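PDB 3L7T: VOC domain-containing protein from Streptococcus mutans, which binds zinc and belongs to the glyoxalase/bleomycin resistance/dioxygenase superfamily, where it may act as a lactoylglutathione lyase. Local coordinates for residues A[14-19]-A[41-46]; A[94-99]-A[104-109]. All blocks are in the same frame, centred on the assembly; numbering follows the deposited sequence.

Interaction 1. Residues A[14-19]-A[41-46]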
loop_
_atom_site.group_PDB
_atom_site.type_symbol
_atom_site.label_atom_id
_atom_site.label_comp_id
_atom_site.label_asym_id
_atom_site.label_seq_id
_atom_site.Cartn_x
_atom_site.Cartn_y
_atom_site.Cartn_z
ATOM N N SER A 14 -0.661 -10.990 -10.653
ATOM C CA SER A 14 -0.921 -12.363 -11.086
ATOM C C SER A 14 -0.014 -12.738 -12.269
ATOM O O SER A 14 0.419 -13.886 -12.381
ATOM C CB SER A 14 -2.419 -12.573 -11.424
ATOM O OG SER A 14 -2.789 -11.845 -12.602
ATOM N N ASP A 15 0.150 -11.813 -13.209
ATOM C CA ASP A 15 0.882 -12.104 -14.433
ATOM C C ASP A 15 2.054 -11.142 -14.520
ATOM O O ASP A 15 1.871 -9.979 -14.858
ATOM C CB ASP A 15 -0.043 -11.924 -15.656
ATOM C CG ASP A 15 0.646 -12.255 -16.972
ATOM O OD1 ASP A 15 1.793 -11.797 -17.208
ATOM O OD2 ASP A 15 -0.002 -12.907 -17.822
ATOM N N TYR A 16 3.247 -11.619 -14.180
ATOM C CA TYR A 16 4.397 -10.737 -14.078
ATOM C C TYR A 16 4.664 -9.931 -15.359
ATOM O O TYR A 16 4.895 -8.738 -15.293
ATOM C CB TYR A 16 5.635 -11.509 -13.600
ATOM C CG TYR A 16 6.845 -10.637 -13.419
ATOM C CD1 TYR A 16 6.945 -9.771 -12.331
ATOM C CD2 TYR A 16 7.772 -10.506 -14.440
ATOM C CE1 TYR A 16 8.013 -8.939 -12.204
ATOM C CE2 TYR A 16 8.855 -9.694 -14.308
ATOM C CZ TYR A 16 8.981 -8.905 -13.192
ATOM O OH TYR A 16 10.088 -8.069 -13.117
ATOM N N ASP A 17 4.639 -10.585 -16.526
ATOM C CA ASP A 17 4.901 -9.886 -17.773
ATOM C C ASP A 17 3.877 -8.799 -18.068
ATOM O O ASP A 17 4.219 -7.738 -18.603
ATOM C CB ASP A 17 4.971 -10.861 -18.957
ATOM C CG ASP A 17 6.179 -11.766 -18.903
ATOM O OD1 ASP A 17 7.229 -11.367 -18.362
ATOM O OD2 ASP A 17 6.053 -12.918 -19.362
ATOM N N LYS A 18 2.616 -9.075 -17.765
ATOM C CA LYS A 18 1.563 -8.148 -18.098
ATOM C C LYS A 18 1.662 -6.940 -17.157
ATOM O O LYS A 18 1.472 -5.802 -17.570
ATOM C CB LYS A 18 0.190 -8.808 -17.953
ATOM C CG LYS A 18 -0.183 -9.712 -19.123
ATOM C CD LYS A 18 -1.647 -10.126 -19.078
ATOM C CE LYS A 18 -2.235 -10.163 -20.474
ATOM N NZ LYS A 18 -1.285 -10.843 -21.389
ATOM N N SER A 19 2.029 -7.198 -15.905
ATOM C CA SER A 19 2.140 -6.106 -14.930
ATOM C C SER A 19 3.426 -5.315 -15.119
ATOM O O SER A 19 3.456 -4.119 -14.883
ATOM C CB SER A 19 2.022 -6.643 -13.509
ATOM O OG SER A 19 0.730 -7.184 -13.344
ATOM N N HIS A 41 11.098 -15.803 -3.722
ATOM C CA HIS A 41 10.215 -14.665 -3.994
ATOM C C HIS A 41 9.871 -14.481 -5.463
ATOM O O HIS A 41 9.382 -13.423 -5.847
ATOM C CB HIS A 41 10.766 -13.364 -3.390
ATOM C CG HIS A 41 12.000 -12.846 -4.068
ATOM N ND1 HIS A 41 12.073 -12.633 -5.429
ATOM C CD2 HIS A 41 13.168 -12.396 -3.555
ATOM C CE1 HIS A 41 13.248 -12.118 -5.728
ATOM N NE2 HIS A 41 13.940 -11.978 -4.610
ATOM N N ASP A 42 10.113 -15.511 -6.281
ATOM C CA ASP A 42 9.886 -15.394 -7.726
ATOM C C ASP A 42 10.473 -14.087 -8.241
ATOM O O ASP A 42 11.646 -13.797 -7.923
ATOM C CB ASP A 42 8.404 -15.582 -8.039
ATOM C CG ASP A 42 7.906 -16.962 -7.610
ATOM O OD1 ASP A 42 8.665 -17.938 -7.825
ATOM O OD2 ASP A 42 6.809 -17.063 -6.996
ATOM N N TYR A 43 9.733 -13.317 -9.054
ATOM C CA TYR A 43 10.305 -12.079 -9.603
ATOM C C TYR A 43 9.977 -10.940 -8.685
ATOM O O TYR A 43 8.823 -10.807 -8.222
ATOM C CB TYR A 43 9.768 -11.766 -11.017
ATOM C CG TYR A 43 10.215 -12.811 -12.024
ATOM C CD1 TYR A 43 11.423 -12.665 -12.700
ATOM C CD2 TYR A 43 9.439 -13.921 -12.289
ATOM C CE1 TYR A 43 11.850 -13.586 -13.625
ATOM C CE2 TYR A 43 9.878 -14.890 -13.201
ATOM C CZ TYR A 43 11.094 -14.719 -13.833
ATOM O OH TYR A 43 11.533 -15.651 -14.751
ATOM N N LYS A 44 11.010 -10.172 -8.353
ATOM C CA LYS A 44 10.841 -8.982 -7.548
ATOM C C LYS A 44 11.366 -7.802 -8.345
ATOM O O LYS A 44 12.515 -7.803 -8.791
ATOM C CB LYS A 44 11.623 -9.120 -6.233
ATOM C CG LYS A 44 11.503 -7.882 -5.305
ATOM C CD LYS A 44 12.346 -8.021 -4.019
ATOM C CE LYS A 44 12.129 -6.823 -3.099
ATOM N NZ LYS A 44 13.028 -5.654 -3.421
ATOM N N LEU A 45 10.451 -6.914 -8.699
ATOM C CA LEU A 45 10.725 -5.808 -9.584
ATOM C C LEU A 45 10.639 -4.539 -8.731
ATOM O O LEU A 45 9.563 -4.213 -8.210
ATOM C CB LEU A 45 9.664 -5.761 -10.678
ATOM C CG LEU A 45 9.702 -4.522 -11.583
ATOM C CD1 LEU A 45 11.011 -4.327 -12.374
ATOM C CD2 LEU A 45 8.517 -4.550 -12.512
ATOM N N ASP A 46 11.754 -3.816 -8.627
ATOM C CA ASP A 46 11.803 -2.615 -7.781
ATOM C C ASP A 46 11.774 -1.358 -8.635
ATOM O O ASP A 46 12.648 -1.153 -9.495
ATOM C CB ASP A 46 13.076 -2.629 -6.938
ATOM C CG ASP A 46 13.162 -3.853 -6.013
ATOM O OD1 ASP A 46 12.106 -4.338 -5.524
ATOM O OD2 ASP A 46 14.297 -4.314 -5.747
#

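Interaction 2. Residues A[94-99]-A[104-109]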
loop_
_atom_site.group_PDB
_atom_site.type_symbol
_atom_site.label_atom_id
_atom_site.label_comp_id
_atom_site.label_asym_id
_atom_site.label_seq_id
_atom_site.Cartn_x
_atom_site.Cartn_y
_atom_site.Cartn_z
ATOM N N ALA A 94 -5.227 16.161 -17.704
ATOM C CA ALA A 94 -4.328 15.766 -18.760
ATOM C C ALA A 94 -3.807 14.340 -18.560
ATOM O O ALA A 94 -3.828 13.522 -19.491
ATOM C CB ALA A 94 -3.174 16.764 -18.857
ATOM N N SER A 95 -3.352 14.048 -17.338
ATOM C CA SER A 95 -2.879 12.712 -16.994
ATOM C C SER A 95 -3.924 11.664 -17.289
ATOM O O SER A 95 -3.605 10.607 -17.857
ATOM C CB SER A 95 -2.492 12.636 -15.519
ATOM O OG SER A 95 -1.265 13.289 -15.269
ATOM N N ARG A 96 -5.174 11.949 -16.911
ATOM C CA ARG A 96 -6.292 11.077 -17.262
ATOM C C ARG A 96 -6.439 10.896 -18.775
ATOM O O ARG A 96 -6.654 9.784 -19.235
ATOM C CB ARG A 96 -7.608 11.586 -16.648
ATOM C CG ARG A 96 -8.844 10.786 -17.024
ATOM C CD ARG A 96 -10.107 11.332 -16.317
ATOM N NE ARG A 96 -11.266 10.468 -16.541
ATOM C CZ ARG A 96 -12.117 10.576 -17.562
ATOM N NH1 ARG A 96 -11.979 11.537 -18.460
ATOM N NH2 ARG A 96 -13.088 9.679 -17.712
ATOM N N GLN A 97 -6.368 11.996 -19.522
ATOM C CA GLN A 97 -6.374 11.955 -20.989
ATOM C C GLN A 97 -5.335 10.964 -21.503
ATOM O O GLN A 97 -5.646 10.110 -22.342
ATOM C CB GLN A 97 -6.033 13.334 -21.582
ATOM C CG GLN A 97 -6.913 14.475 -21.134
ATOM C CD GLN A 97 -8.204 14.476 -21.872
ATOM O OE1 GLN A 97 -8.731 13.413 -22.200
ATOM N NE2 GLN A 97 -8.683 15.662 -22.236
ATOM N N GLU A 98 -4.087 11.164 -21.085
ATOM C CA GLU A 98 -2.963 10.365 -21.585
ATOM C C GLU A 98 -3.190 8.892 -21.301
ATOM O O GLU A 98 -2.893 8.024 -22.143
ATOM C CB GLU A 98 -1.630 10.793 -20.953
ATOM C CG GLU A 98 -1.148 12.196 -21.296
ATOM C CD GLU A 98 0.039 12.634 -20.430
ATOM O OE1 GLU A 98 -0.181 13.060 -19.273
ATOM O OE2 GLU A 98 1.199 12.537 -20.901
ATOM N N LEU A 99 -3.678 8.604 -20.096
ATOM C CA LEU A 99 -3.950 7.230 -19.700
ATOM C C LEU A 99 -4.988 6.600 -20.601
ATOM O O LEU A 99 -4.842 5.458 -21.042
ATOM C CB LEU A 99 -4.395 7.150 -18.235
ATOM C CG LEU A 99 -3.307 7.155 -17.164
ATOM C CD1 LEU A 99 -3.920 7.130 -15.760
ATOM C CD2 LEU A 99 -2.385 5.939 -17.360
ATOM N N ILE A 104 -5.837 2.689 -21.010
ATOM C CA ILE A 104 -6.164 2.432 -19.601
ATOM C C ILE A 104 -7.436 3.204 -19.239
ATOM O O ILE A 104 -7.488 4.416 -19.427
ATOM C CB ILE A 104 -5.012 2.912 -18.671
ATOM C CG1 ILE A 104 -3.680 2.254 -19.064
ATOM C CG2 ILE A 104 -5.331 2.655 -17.202
ATOM C CD1 ILE A 104 -3.705 0.759 -18.992
ATOM N N ARG A 105 -8.452 2.513 -18.742
ATOM C CA ARG A 105 -9.721 3.183 -18.409
ATOM C C ARG A 105 -9.577 3.996 -17.131
ATOM O O ARG A 105 -9.119 3.484 -16.110
ATOM C CB ARG A 105 -10.855 2.173 -18.229
ATOM C CG ARG A 105 -12.222 2.828 -17.974
ATOM C CD ARG A 105 -12.951 2.190 -16.795
ATOM N NE ARG A 105 -13.684 0.985 -17.183
ATOM C CZ ARG A 105 -15.010 0.844 -17.103
ATOM N NH1 ARG A 105 -15.762 1.826 -16.614
ATOM N NH2 ARG A 105 -15.583 -0.294 -17.489
ATOM N N VAL A 106 -9.957 5.266 -17.198
ATOM C CA VAL A 106 -9.904 6.135 -16.028
ATOM C C VAL A 106 -11.299 6.651 -15.708
ATOM O O VAL A 106 -11.993 7.184 -16.585
ATOM C CB VAL A 106 -8.966 7.309 -16.265
ATOM C CG1 VAL A 106 -8.706 8.076 -14.947
ATOM C CG2 VAL A 106 -7.654 6.792 -16.870
ATOM N N GLU A 107 -11.735 6.439 -14.474
ATOM C CA GLU A 107 -13.042 6.949 -14.052
ATOM C C GLU A 107 -13.090 8.483 -14.054
ATOM O O GLU A 107 -12.053 9.162 -14.137
ATOM C CB GLU A 107 -13.427 6.344 -12.690
ATOM C CG GLU A 107 -13.592 4.814 -12.776
ATOM C CD GLU A 107 -13.997 4.142 -11.461
ATOM O OE1 GLU A 107 -13.904 4.792 -10.391
ATOM O OE2 GLU A 107 -14.370 2.941 -11.495
ATOM N N GLU A 108 -14.300 9.040 -14.063
ATOM C CA GLU A 108 -14.468 10.488 -14.177
ATOM C C GLU A 108 -13.620 11.194 -13.141
ATOM O O GLU A 108 -13.549 10.766 -11.990
ATOM C CB GLU A 108 -15.909 10.899 -13.881
ATOM C CG GLU A 108 -16.860 10.822 -15.027
ATOM C CD GLU A 108 -18.239 11.305 -14.617
ATOM O OE1 GLU A 108 -18.377 12.508 -14.295
ATOM O OE2 GLU A 108 -19.141 10.449 -14.507
ATOM N N VAL A 109 -13.190 12.389 -13.493
ATOM C CA VAL A 109 -12.554 13.271 -12.540
ATOM C C VAL A 109 -13.531 13.683 -11.439
ATOM O O VAL A 109 -14.599 14.246 -11.717
ATOM C CB VAL A 109 -11.999 14.512 -13.243
ATOM C CG1 VAL A 109 -11.502 15.521 -12.234
ATOM C CG2 VAL A 109 -10.893 14.107 -14.207
#

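Interaction 1. Residues A[14-19]-A[41-46]
Tyr16 packs on Tyr43 and Leu45 in a buried aromatic contact. It joins the first turn of helix 16-26 to strand 42-49, an inner strand of the first four-stranded sheet. VOC domains pair two beta-alpha-beta-beta-beta units; here the helix start packs on the sheet of strands 5-12, 52-58, 42-49 and 30-37.

The rings of Tyr16 and Tyr43 form an offset stack. Their centroids lie 4.9 Å apart and the planes are inclined by 21°. The CB of Tyr43 sits over the middle of one face of Tyr16 as a CH-pi contact, 3.6 Å from the ring centroid of Tyr16. Tyr16 gets there because its CG is anti to the backbone N (chi1 -178°), which carries the ring toward the strand. Leu45 meets the edge of the same ring, with its CB 3.4 Å from Tyr16 OH. The phenol oxygen is hydrogen-bonded beyond the contact, to Glu34 on the neighbouring strand 30-37. Just before Tyr16, Asp15 caps the helix N-terminus: its OD1 accepts from Lys18 N at 2.9 Å, met from above the carboxylate plane.

No hydrogen bond crosses between the two segments. Their cohesion is therefore apolar and aromatic, while the bond to Glu34 satisfies the polar atom of the Tyr16 side chain in this buried place.

Interaction 2. Residues A[94-99]-A[104-109]
Arg96 reaches from helix 92-102 to the loop that follows it and grips two successive carbonyls there. The loop, 104-109, leads into the short strand 110-111; it turns back and runs alongside the helix.

Three hydrogen bonds cross the contact. Arg96 NE donates to Glu107 O at 2.8 Å. This oxygen lies near the edge of the guanidinium, but the donor stands well above the carbonyl plane. Arg96 NH2 donates to Val106 O at 2.9 Å in a more bent bond, with an N-H...O angle of 134°. The arginine chain is extended from CG to NE, which carries the guanidinium past the Val106 side chain to the carbonyls of Val106 and Glu107. The third bond is between main chains: Ile104 N donates to Leu99 O at 2.9 Å, near the end of the helix.

Apolar contacts accompany these bonds. The two methyls of Val106 divide between the helix residues. CG1 packs against Arg96 CG at 3.4 Å, and CG2 meets Leu99 CB at 3.6 Å. Farther along, Val109 CG2 touches Arg96 CD at 3.6 Å. Val106 also rests on Ala120, and Leu99 and Ile104 both rest on Phe122, so strand 118-123 backs this core.

Arg96 thus serves twice, with its methylenes in the apolar layer and its guanidinium on the main chain. Within this contact its charged group meets neutral carbonyls, which it would probably polarise. The bonds help hold two adjacent peptide groups beside strand 118-123, to which Glu107 is also backbone-bonded through Phe121.

How the interactions relate
Interaction 1 comes first along the chain and closes before interaction 2 opens. Their centres are 25 Å apart, on opposite sides of the chain's centre, and their nearest atoms are about 8 Å apart. They lie at different mixed four-stranded sheets, both with strand order 1-4-3-2, as expected for the paired modules of the VOC fold. Interaction 1 ties helix 16-26 to the first sheet, which carries the zinc ligands His8 and Glu55. Interaction 2 ties helix 92-102 to the approach to the second, which carries the zinc-binding residues His84 and Glu131, without bound zinc in this chain. Helix 16-26 links the two regions: Tyr16 starts it, while Phe22 and Gln26 touch Ile104.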